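Local coordinates for antifreeze protein (Uncultured bacterium, PDB 6EIO) that probably binds ice, with two faces of the protein that interact with it, and so acts as an antifreeze protein, at residues A[42-47]-A[65-70]; A[36-41]-A[54-59]; A[31-36]-A[211-216]. All blocks are in the same frame, centred on the assembly; numbering follows the deposited sequence.

Interaction 1 (A[42-47]-A[65-70]); sequences SSVTNT and GGFPPG. With SO4 (sulfate ion), chain E.
Asn46 has CG anti to its backbone N (chi1 178°), and Phe67 has CG anti to its carbonyl carbon (chi1 -70°). These torsions bring the two side chains together, crossing at about a right angle. Asn46 CB approaches the ring obliquely, 3.6 Å from Phe67 CE1. Val44 CG1 touches the same ring atom more loosely. The amide then reaches the loop: Asn46 ND2 donates to Gly66 O at 2.9 Å. The oxygen lies near the amide plane, but the donor sits above the carbonyl plane. Gly66 O also accepts from Gly70 N at 2.8 Å, after the chain has passed two successive cis prolines. ND2 has a further acceptor in Gly48 O, and OD1 bonds to Thr50 OG1, which fixes the amide's rotation. An alanine here would probably leave Gly66 O, Gly48 O and Thr50 OG1 without their amide partner and the 65-70 loop less firmly held. Gly66 must be small, since a side chain would clash with Asn46 O. Gly66 N donates to O4 of a sulfate ion, probably from the crystallisation liquor, at 2.8 Å. Gly65 N to Val44 O and Asn46 N to Gly65 O complete a parallel bridge, the coil-on-coil pairing typical of a beta-solenoid.

Interaction 2 (A[36-41]-A[54-59]); sequences FAVIAG and GDLGLS
The Phe36 ring lies over Asp55, whose CB makes a CH-pi contact 4.1 Å from the ring centroid. The ring and carboxylate planes are 79° apart, and Asp55 OD1 bonds to Thr75 N. Farther along the ring, Phe36 CE1 comes within 3.4 Å of Gly57 N. A side chain at Gly57 would run into CE1, so the glycine makes room for the phenylalanine. Asp55 O takes two backbone donors, Ala37 N at 2.9 Å and, weakly, Val38 N at 3.4 Å. This marks a beta bulge, where the chain turns a corner at Ala37. Beyond it the axes of strands 38-40 and 55-58 approach to 4.7 Å and run parallel, 5° apart, as neighbouring coils of a beta-solenoid do. Gly57 N to Val38 O, Ala40 N to Gly57 O and Ser59 N to Ala40 O join them. Val38, Ala40, Leu56 and Leu58 share one face. There Val38 CG1 meets Leu56 CD1 at 3.6 Å, the side chains side by side and pointing the same way. Leu58 CD1 lies 4.0 Å from Ala40 CB. This face packs on Val219 and Ile64. Phe36 and Ile39 instead meet helix 81-99, and Ser59 OG bonds to Asn84 of that helix.

Interaction 3 (A[31-36]-A[211-216]); sequences GSANNF and RALARN. With SO4 (sulfate ion), chain F.
Arg211 grips the backbone oxygen of Asn34 side-on with two nitrogens. Arg211 NH2 donates to Asn34 O at 2.9 Å, in the carbonyl plane and on a lone pair. Arg211 NE donates to the same Asn34 O at 3.1 Å, from above the carbonyl plane. The oxygen lies in the guanidinium plane, at its edge. The Asn34 amide turns back over one face of the guanidinium, the two planes 36° apart. OD1 is near NH2, but the angle is too poor for a hydrogen bond. Asn34 has two deposited conformers, so this placing of its amide is less certain. The arginine stem passes the carbonyl of Phe36, two residues on, with Arg211 CD 3.2 Å from Phe36 O. Its chain is extended from CG to NE (chi3 -177°), which carries the guanidinium out to the turn. One apolar touch joins the segments farther along the strand, Ala33 CB to Leu213 CD1 at 4.3 Å.

The shape of the 31-36 loop presents these oxygens. A type I turn runs from Ala33 to Phe36, closed by Phe36 N to Ala33 O at 3.1 Å. Asn34 N also bonds to Gly31 O. Outside the segments, Arg211 NH1 bonds to Thr193 OG1, which fixes the other branch of the guanidinium. Ala33 packs on Ile90 of helix 81-99. Just past the strand, Arg215 NH2 donates to O3 of a sulfate ion, probably from the crystallisation liquor, at 2.8 Å, while the Arg215 guanidinium makes a cation-pi contact with Tyr94.

Arg211 is buried and bonds to a neutral carbonyl and a hydroxyl. Its positive charge is therefore likely to polarise the Asn34 carbonyl and tie the turn to the strand by charge-dipole attraction.

Overall arrangement
Interactions 2 and 3 are close, with centres about 6 Å apart, and share Phe36. Interaction 2 pairs strand 36-40 with 55-58; interaction 3 sets the loop before it on 207-214, its neighbour on the other flank. Ile39 O with Ala214 N is a probable hydrogen bond between them. Interaction 1 lies about 12 Å from interaction 2 and about 17 Å from interaction 3, centre to centre. It is on another sheet, entered by strand 43-47 directly after 36-40; Leu58 CD1 packs on Ser43 N there. Along the chain, interactions 1 and 2 alternate, and both nest within the loop closed by interaction 3. Residues late in the sequence thus pack beside the first coils of the solenoid.

Interaction 1 (A[42-47]-A[65-70])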
ATOM      1  N   SER A  42      -1.175  10.594  12.758  1.00  6.86           N
ATOM      2  CA  SER A  42      -1.011  10.909  14.166  1.00  7.40           C
ATOM      3  C   SER A  42       0.448  10.980  14.602  1.00  7.45           C
ATOM      4  O   SER A  42       0.811  11.877  15.371  1.00  9.30           O
ATOM      5  CB  SER A  42      -1.793   9.905  15.022  1.00  8.65           C
ATOM      6  OG  SER A  42      -1.347   8.583  14.788  1.00 11.23           O
ATOM      7  N   SER A  43       1.287  10.044  14.150  1.00  7.08           N
ATOM      8  CA  SER A  43       2.700  10.018  14.505  1.00  7.37           C
ATOM      9  C   SER A  43       3.395   8.999  13.614  1.00  6.97           C
ATOM     10  O   SER A  43       2.758   8.195  12.929  1.00  6.84           O
ATOM     11  CB  SER A  43       2.912   9.669  15.979  1.00 10.10           C
ATOM     12  OG  SER A  43       2.511   8.338  16.250  1.00 10.96           O
ATOM     13  N   VAL A  44       4.720   9.050  13.650  1.00  7.46           N
ATOM     14  CA  VAL A  44       5.587   8.041  13.053  1.00  7.80           C
ATOM     15  C   VAL A  44       6.559   7.573  14.123  1.00  7.68           C
ATOM     16  O   VAL A  44       7.148   8.397  14.826  1.00  8.73           O
ATOM     17  CB  VAL A  44       6.365   8.591  11.847  1.00  9.59           C
ATOM     18  CG1 VAL A  44       7.329   7.537  11.314  1.00 11.69           C
ATOM     19  CG2 VAL A  44       5.400   9.047  10.763  1.00 10.82           C
ATOM     20  N   THR A  45       6.749   6.263  14.229  1.00  7.46           N
ATOM     21  CA  THR A  45       7.721   5.706  15.157  1.00  8.10           C
ATOM     22  C   THR A  45       8.582   4.708  14.412  1.00  7.08           C
ATOM     23  O   THR A  45       8.061   3.800  13.770  1.00 10.47           O
ATOM     24  CB  THR A  45       7.037   5.000  16.345  1.00 11.71           C
ATOM     25  OG1 THR A  45       6.217   5.926  17.059  1.00 15.59           O
ATOM     26  CG2 THR A  45       8.058   4.429  17.315  1.00 21.33           C
ATOM     27  N   ASN A  46       9.892   4.853  14.532  1.00  7.55           N
ATOM     28  CA  ASN A  46      10.838   3.947  13.924  1.00  6.88           C
ATOM     29  C   ASN A  46      11.813   3.418  14.963  1.00  6.75           C
ATOM     30  O   ASN A  46      12.248   4.133  15.867  1.00  7.82           O
ATOM     31  CB  ASN A  46      11.643   4.647  12.849  1.00  7.07           C
ATOM     32  CG  ASN A  46      12.657   3.724  12.263  1.00  6.93           C
ATOM     33  OD1 ASN A  46      12.283   2.739  11.622  1.00  7.40           O
ATOM     34  ND2 ASN A  46      13.941   3.962  12.558  1.00  7.13           N
ATOM     35  N   THR A  47      12.197   2.157  14.759  1.00  7.04           N
ATOM     36  CA  THR A  47      13.245   1.464  15.487  1.00  7.97           C
ATOM     37  C   THR A  47      14.287   0.955  14.489  1.00  7.04           C
ATOM     38  O   THR A  47      13.932   0.322  13.482  1.00  7.31           O
ATOM     39  CB  THR A  47      12.601   0.265  16.257  1.00 10.97           C
ATOM     40  OG1 THR A  47      11.617   0.790  17.169  1.00 13.78           O
ATOM     41  CG2 THR A  47      13.646  -0.528  17.022  1.00 18.06           C
ATOM     42  N   GLY A  65       9.603   9.764  15.593  1.00 10.74           N
ATOM     43  CA  GLY A  65      10.670   9.220  16.404  1.00 10.96           C
ATOM     44  C   GLY A  65      11.539   8.262  15.611  1.00  9.25           C
ATOM     45  O   GLY A  65      11.059   7.542  14.732  1.00  9.24           O
ATOM     46  N   GLY A  66      12.820   8.232  15.946  1.00  8.51           N
ATOM     47  CA  GLY A  66      13.688   7.177  15.488  1.00  8.12           C
ATOM     48  C   GLY A  66      14.465   7.434  14.221  1.00  7.70           C
ATOM     49  O   GLY A  66      14.985   6.474  13.645  1.00  7.80           O
ATOM     50  N   PHE A  67      14.589   8.689  13.786  1.00  8.04           N
ATOM     51  CA  PHE A  67      15.472   9.071  12.682  1.00  8.28           C
ATOM     52  C   PHE A  67      16.457  10.098  13.235  1.00  9.53           C
ATOM     53  O   PHE A  67      16.094  11.276  13.371  1.00 11.62           O
ATOM     54  CB  PHE A  67      14.670   9.706  11.538  1.00  9.33           C
ATOM     55  CG  PHE A  67      13.774   8.743  10.792  1.00  8.23           C
ATOM     56  CD1 PHE A  67      12.560   8.348  11.323  1.00  9.12           C
ATOM     57  CD2 PHE A  67      14.156   8.231   9.557  1.00  8.49           C
ATOM     58  CE1 PHE A  67      11.746   7.463  10.639  1.00  9.55           C
ATOM     59  CE2 PHE A  67      13.350   7.339   8.890  1.00  9.57           C
ATOM     60  CZ  PHE A  67      12.149   6.953   9.433  1.00  9.47           C
ATOM     61  N   PRO A  68      17.708   9.735  13.559  1.00  9.86           N
ATOM     62  CA  PRO A  68      18.312   8.403  13.467  1.00  9.73           C
ATOM     63  C   PRO A  68      17.810   7.473  14.569  1.00  8.59           C
ATOM     64  O   PRO A  68      17.197   7.924  15.540  1.00  9.65           O
ATOM     65  CB  PRO A  68      19.802   8.691  13.643  1.00 12.20           C
ATOM     66  CG  PRO A  68      19.823   9.898  14.530  1.00 15.12           C
ATOM     67  CD  PRO A  68      18.656  10.734  14.083  1.00 12.77           C
ATOM     68  N   PRO A  69      18.059   6.166  14.437  1.00  8.12           N
ATOM     69  CA  PRO A  69      18.903   5.484  13.450  1.00  9.92           C
ATOM     70  C   PRO A  69      18.288   5.297  12.068  1.00  8.06           C
ATOM     71  O   PRO A  69      19.013   4.937  11.151  1.00  9.67           O
ATOM     72  CB  PRO A  69      19.160   4.129  14.107  1.00  9.77           C
ATOM     73  CG  PRO A  69      17.946   3.892  14.925  1.00  9.28           C
ATOM     74  CD  PRO A  69      17.610   5.231  15.487  1.00  8.72           C
ATOM     75  N   GLY A  70      16.988   5.515  11.922  1.00  7.22           N
ATOM     76  CA  GLY A  70      16.403   5.485  10.599  1.00  7.56           C
ATOM     77  C   GLY A  70      17.004   6.579   9.740  1.00  7.20           C
ATOM     78  O   GLY A  70      17.400   7.632  10.244  1.00  8.68           O
TER
HETATM   79  S   SO4 E 304      13.678  10.334  19.083  1.00 27.59           S
HETATM   80  O1  SO4 E 304      12.824   9.428  19.857  1.00 36.84           O
HETATM   81  O2  SO4 E 304      12.851  11.450  18.610  1.00 36.10           O
HETATM   82  O3  SO4 E 304      14.749  10.842  19.908  1.00 27.92           O
HETATM   83  O4  SO4 E 304      14.210   9.639  17.941  1.00 22.25           O

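Interaction 2 (A[36-41]-A[54-59])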
ATOM      1  N   PHE A  36       5.582  10.586  -2.187  1.00  5.04           N
ATOM      2  CA  PHE A  36       5.792  10.079  -0.840  1.00  5.06           C
ATOM      3  C   PHE A  36       5.857   8.557  -0.833  1.00  4.80           C
ATOM      4  O   PHE A  36       4.990   7.888  -1.400  1.00  5.85           O
ATOM      5  CB  PHE A  36       4.651  10.481   0.094  1.00  5.52           C
ATOM      6  CG  PHE A  36       4.686  11.930   0.519  1.00  5.47           C
ATOM      7  CD1 PHE A  36       5.379  12.291   1.661  1.00  5.89           C
ATOM      8  CD2 PHE A  36       4.019  12.907  -0.217  1.00  6.80           C
ATOM      9  CE1 PHE A  36       5.413  13.616   2.066  1.00  6.15           C
ATOM     10  CE2 PHE A  36       4.037  14.226   0.203  1.00  6.59           C
ATOM     11  CZ  PHE A  36       4.743  14.579   1.344  1.00  6.60           C
ATOM     12  N   ALA A  37       6.864   8.029  -0.128  1.00  4.72           N
ATOM     13  CA  ALA A  37       6.876   6.613   0.227  1.00  4.82           C
ATOM     14  C   ALA A  37       6.021   6.312   1.456  1.00  4.79           C
ATOM     15  O   ALA A  37       5.472   5.203   1.555  1.00  5.40           O
ATOM     16  CB  ALA A  37       8.309   6.147   0.464  1.00  5.94           C
ATOM     17  N   VAL A  38       5.952   7.249   2.407  1.00  4.76           N
ATOM     18  CA  VAL A  38       5.278   7.035   3.682  1.00  5.18           C
ATOM     19  C   VAL A  38       4.582   8.325   4.083  1.00  5.31           C
ATOM     20  O   VAL A  38       5.203   9.394   4.036  1.00  5.96           O
ATOM     21  CB  VAL A  38       6.283   6.621   4.778  1.00  5.91           C
ATOM     22  CG1 VAL A  38       5.566   6.487   6.129  1.00  7.30           C
ATOM     23  CG2 VAL A  38       6.988   5.313   4.421  1.00  7.01           C
ATOM     24  N   ILE A  39       3.315   8.225   4.490  1.00  5.26           N
ATOM     25  CA  ILE A  39       2.572   9.329   5.091  1.00  5.71           C
ATOM     26  C   ILE A  39       1.826   8.780   6.298  1.00  5.28           C
ATOM     27  O   ILE A  39       1.267   7.682   6.228  1.00  5.95           O
ATOM     28  CB  ILE A  39       1.529   9.953   4.120  1.00  6.53           C
ATOM     29  CG1 ILE A  39       2.228  10.579   2.921  1.00  7.75           C
ATOM     30  CG2 ILE A  39       0.623  10.938   4.855  1.00  8.64           C
ATOM     31  CD1 ILE A  39       1.302  11.183   1.880  1.00 10.45           C
ATOM     32  N   ALA A  40       1.803   9.547   7.388  1.00  5.63           N
ATOM     33  CA  ALA A  40       0.999   9.221   8.552  1.00  6.13           C
ATOM     34  C   ALA A  40       0.178  10.429   8.981  1.00  5.92           C
ATOM     35  O   ALA A  40       0.426  11.568   8.568  1.00  6.57           O
ATOM     36  CB  ALA A  40       1.884   8.745   9.710  1.00  7.31           C
ATOM     37  N   GLY A  41      -0.781  10.166   9.866  1.00  6.53           N
ATOM     38  CA  GLY A  41      -1.615  11.202  10.441  1.00  6.43           C
ATOM     39  C   GLY A  41      -1.238  11.575  11.864  1.00  6.83           C
ATOM     40  O   GLY A  41      -1.016  12.749  12.161  1.00  8.20           O
ATOM     41  N   GLY A  54      12.345   8.151  -0.842  1.00  5.42           N
ATOM     42  CA  GLY A  54      11.072   8.785  -1.131  1.00  5.41           C
ATOM     43  C   GLY A  54      10.765   9.782  -0.041  1.00  5.08           C
ATOM     44  O   GLY A  54      11.482   9.855   0.952  1.00  5.64           O
ATOM     45  N   ASP A  55       9.698  10.559  -0.210  1.00  4.82           N
ATOM     46  CA  ASP A  55       9.397  11.557   0.799  1.00  4.81           C
ATOM     47  C   ASP A  55       8.590  10.941   1.949  1.00  4.86           C
ATOM     48  O   ASP A  55       7.951   9.893   1.803  1.00  5.17           O
ATOM     49  CB  ASP A  55       8.702  12.759   0.142  1.00  5.37           C
ATOM     50  CG  ASP A  55       9.608  13.491  -0.869  1.00  5.47           C
ATOM     51  OD1 ASP A  55      10.845  13.390  -0.755  1.00  5.69           O
ATOM     52  OD2 ASP A  55       9.043  14.174  -1.763  1.00  6.11           O
ATOM     53  N   LEU A  56       8.645  11.611   3.100  1.00  5.32           N
ATOM     54  CA  LEU A  56       8.007  11.162   4.335  1.00  5.69           C
ATOM     55  C   LEU A  56       7.141  12.306   4.850  1.00  5.89           C
ATOM     56  O   LEU A  56       7.651  13.417   5.046  1.00  6.39           O
ATOM     57  CB  LEU A  56       9.077  10.780   5.372  1.00  6.49           C
ATOM     58  CG  LEU A  56       8.632  10.449   6.797  1.00  7.41           C
ATOM     59  CD1 LEU A  56       7.636   9.303   6.854  1.00  8.64           C
ATOM     60  CD2 LEU A  56       9.831  10.128   7.673  1.00  8.46           C
ATOM     61  N   GLY A  57       5.854  12.047   5.058  1.00  6.30           N
ATOM     62  CA  GLY A  57       4.919  13.075   5.475  1.00  6.80           C
ATOM     63  C   GLY A  57       4.201  12.732   6.766  1.00  6.49           C
ATOM     64  O   GLY A  57       3.898  11.566   7.043  1.00  6.99           O
ATOM     65  N   LEU A  58       3.868  13.776   7.530  1.00  6.20           N
ATOM     66  CA  LEU A  58       3.089  13.649   8.756  1.00  6.21           C
ATOM     67  C   LEU A  58       2.235  14.898   8.901  1.00  6.15           C
ATOM     68  O   LEU A  58       2.755  16.014   8.871  1.00  6.77           O
ATOM     69  CB  LEU A  58       4.010  13.486   9.971  1.00  7.98           C
ATOM     70  CG  LEU A  58       3.305  13.466  11.321  1.00  7.63           C
ATOM     71  CD1 LEU A  58       2.381  12.259  11.480  1.00  8.10           C
ATOM     72  CD2 LEU A  58       4.338  13.502  12.438  1.00 12.20           C
ATOM     73  N   SER A  59       0.928  14.700   9.078  1.00  6.18           N
ATOM     74  CA  SER A  59       0.005  15.797   9.333  1.00  6.55           C
ATOM     75  C   SER A  59      -1.312  15.159   9.721  1.00  6.32           C
ATOM     76  O   SER A  59      -1.726  14.213   9.046  1.00  6.67           O
ATOM     77  CB  SER A  59      -0.185  16.627   8.065  1.00  7.10           C
ATOM     78  OG  SER A  59      -1.253  17.545   8.234  1.00  8.26           O
TER

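Interaction 3 (A[31-36]-A[211-216])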
ATOM      1  N   GLY A  31      -2.638  12.296  -6.332  1.00  6.49           N
ATOM      2  CA  GLY A  31      -2.366  13.702  -6.160  1.00  7.39           C
ATOM      3  C   GLY A  31      -0.983  13.950  -5.581  1.00  7.75           C
ATOM      4  O   GLY A  31       0.030  13.373  -6.011  1.00  8.40           O
ATOM      5  N   SER A  32      -0.946  14.841  -4.593  1.00  8.06           N
ATOM      6  CA  SER A  32       0.314  15.251  -3.996  0.56  8.71           C
ATOM      7  C   SER A  32       0.951  14.163  -3.128  1.00  8.34           C
ATOM      8  O   SER A  32       2.048  14.383  -2.608  1.00  9.72           O
ATOM      9  CB  SER A  32       0.088  16.555  -3.221  0.56  7.69           C
ATOM     10  OG  SER A  32      -0.879  16.373  -2.214  0.56  6.25           O
ATOM     11  N   ALA A  33       0.320  12.995  -2.989  1.00  7.54           N
ATOM     12  CA  ALA A  33       0.961  11.876  -2.325  1.00  7.46           C
ATOM     13  C   ALA A  33       1.894  11.099  -3.233  1.00  6.58           C
ATOM     14  O   ALA A  33       2.594  10.224  -2.726  1.00  7.22           O
ATOM     15  CB  ALA A  33      -0.075  10.933  -1.710  1.00  8.47           C
ATOM     16  N   ASN A  34       1.953  11.388  -4.545  0.50  6.32           N
ATOM     17  CA  ASN A  34       2.621  10.434  -5.435  0.50  5.88           C
ATOM     18  C   ASN A  34       4.117  10.278  -5.158  0.50  5.26           C
ATOM     19  O   ASN A  34       4.674   9.211  -5.429  0.50  5.77           O
ATOM     20  CB  ASN A  34       2.390  10.722  -6.926  0.50  8.87           C
ATOM     21  CG  ASN A  34       2.379   9.424  -7.756  0.50 12.39           C
ATOM     22  OD1 ASN A  34       1.488   8.593  -7.588  0.50 22.27           O
ATOM     23  ND2 ASN A  34       3.375   9.236  -8.618  0.50 11.27           N
ATOM     24  N   ASN A  35       4.794  11.322  -4.686  1.00  5.20           N
ATOM     25  CA  ASN A  35       6.229  11.233  -4.451  1.00  5.13           C
ATOM     26  C   ASN A  35       6.585  10.869  -3.016  1.00  5.16           C
ATOM     27  O   ASN A  35       7.779  10.816  -2.677  1.00  5.48           O
ATOM     28  CB  ASN A  35       6.921  12.516  -4.948  1.00  5.89           C
ATOM     29  CG  ASN A  35       6.834  12.638  -6.446  1.00  5.65           C
ATOM     30  OD1 ASN A  35       7.229  11.726  -7.158  1.00  7.77           O
ATOM     31  ND2 ASN A  35       6.382  13.775  -6.941  1.00  6.63           N
ATOM     32  N   PHE A  36       5.582  10.586  -2.187  1.00  5.04           N
ATOM     33  CA  PHE A  36       5.792  10.079  -0.840  1.00  5.06           C
ATOM     34  C   PHE A  36       5.857   8.557  -0.833  1.00  4.80           C
ATOM     35  O   PHE A  36       4.990   7.888  -1.400  1.00  5.85           O
ATOM     36  CB  PHE A  36       4.651  10.481   0.094  1.00  5.52           C
ATOM     37  CG  PHE A  36       4.686  11.930   0.519  1.00  5.47           C
ATOM     38  CD1 PHE A  36       5.379  12.291   1.661  1.00  5.89           C
ATOM     39  CD2 PHE A  36       4.019  12.907  -0.217  1.00  6.80           C
ATOM     40  CE1 PHE A  36       5.413  13.616   2.066  1.00  6.15           C
ATOM     41  CE2 PHE A  36       4.037  14.226   0.203  1.00  6.59           C
ATOM     42  CZ  PHE A  36       4.743  14.579   1.344  1.00  6.60           C
ATOM     43  N   ARG A 211       3.826   2.388  -1.389  1.00  4.57           N
ATOM     44  CA  ARG A 211       3.633   3.500  -0.464  1.00  4.99           C
ATOM     45  C   ARG A 211       2.820   3.005   0.710  1.00  4.66           C
ATOM     46  O   ARG A 211       1.892   2.204   0.542  1.00  5.68           O
ATOM     47  CB  ARG A 211       2.855   4.662  -1.093  1.00  5.91           C
ATOM     48  CG  ARG A 211       3.481   5.192  -2.353  1.00  5.54           C
ATOM     49  CD  ARG A 211       2.653   6.336  -2.910  1.00  6.04           C
ATOM     50  NE  ARG A 211       3.207   6.808  -4.170  1.00  5.95           N
ATOM     51  CZ  ARG A 211       3.050   6.180  -5.325  1.00  6.25           C
ATOM     52  NH1 ARG A 211       2.327   5.054  -5.387  1.00  5.84           N
ATOM     53  NH2 ARG A 211       3.593   6.681  -6.430  1.00  8.32           N
ATOM     54  N   ALA A 212       3.128   3.545   1.888  1.00  4.59           N
ATOM     55  CA  ALA A 212       2.360   3.289   3.107  1.00  4.95           C
ATOM     56  C   ALA A 212       1.730   4.609   3.519  1.00  4.87           C
ATOM     57  O   ALA A 212       2.422   5.487   4.029  1.00  5.51           O
ATOM     58  CB  ALA A 212       3.258   2.742   4.202  1.00  5.88           C
ATOM     59  N   LEU A 213       0.421   4.739   3.274  1.00  4.82           N
ATOM     60  CA  LEU A 213      -0.299   6.005   3.431  1.00  5.29           C
ATOM     61  C   LEU A 213      -1.387   5.797   4.491  1.00  5.29           C
ATOM     62  O   LEU A 213      -2.437   5.213   4.202  1.00  5.93           O
ATOM     63  CB  LEU A 213      -0.896   6.443   2.089  1.00  5.45           C
ATOM     64  CG  LEU A 213       0.087   6.477   0.919  1.00  5.63           C
ATOM     65  CD1 LEU A 213      -0.618   6.877  -0.364  1.00  6.42           C
ATOM     66  CD2 LEU A 213       1.291   7.394   1.176  1.00  6.53           C
ATOM     67  N   ALA A 214      -1.118   6.254   5.710  1.00  5.80           N
ATOM     68  CA  ALA A 214      -2.053   6.140   6.813  1.00  6.10           C
ATOM     69  C   ALA A 214      -2.735   7.489   7.015  1.00  6.26           C
ATOM     70  O   ALA A 214      -2.076   8.518   7.176  1.00  7.92           O
ATOM     71  CB  ALA A 214      -1.326   5.718   8.087  1.00  6.78           C
ATOM     72  N   ARG A 215      -4.062   7.477   6.999  1.00  6.39           N
ATOM     73  CA  ARG A 215      -4.812   8.721   7.093  1.00  6.28           C
ATOM     74  C   ARG A 215      -4.833   9.275   8.512  1.00  5.98           C
ATOM     75  O   ARG A 215      -4.380  10.400   8.758  1.00  6.81           O
ATOM     76  CB  ARG A 215      -6.237   8.534   6.581  1.00  6.40           C
ATOM     77  CG  ARG A 215      -6.297   8.351   5.066  1.00  8.16           C
ATOM     78  CD  ARG A 215      -7.732   8.204   4.563  1.00  9.81           C
ATOM     79  NE  ARG A 215      -8.558   9.328   5.011  1.00 11.26           N
ATOM     80  CZ  ARG A 215      -9.879   9.336   5.054  1.00 10.65           C
ATOM     81  NH1 ARG A 215     -10.551   8.299   4.595  1.00 13.32           N
ATOM     82  NH2 ARG A 215     -10.513  10.385   5.558  1.00 15.71           N
ATOM     83  N   ASN A 216      -5.397   8.516   9.454  1.00  6.16           N
ATOM     84  CA  ASN A 216      -5.660   9.086  10.766  1.00  6.91           C
ATOM     85  C   ASN A 216      -4.762   8.556  11.864  1.00  6.64           C
ATOM     86  O   ASN A 216      -4.637   9.206  12.906  1.00  8.01           O
ATOM     87  CB  ASN A 216      -7.136   8.915  11.117  1.00  7.97           C
ATOM     88  CG  ASN A 216      -8.015   9.692  10.166  1.00  8.84           C
ATOM     89  OD1 ASN A 216      -7.616  10.738   9.630  1.00  9.75           O
ATOM     90  ND2 ASN A 216      -9.205   9.184   9.922  1.00 12.74           N
TER
HETATM   91  S   SO4 F 305     -14.013  11.840   4.958  1.00 28.65           S
HETATM   92  O1  SO4 F 305     -15.350  11.951   5.542  1.00 34.69           O
HETATM   93  O2  SO4 F 305     -14.120  11.763   3.499  1.00 21.20           O
HETATM   94  O3  SO4 F 305     -13.333  10.667   5.503  1.00 38.27           O
HETATM   95  O4  SO4 F 305     -13.258  13.041   5.325  1.00 41.71           O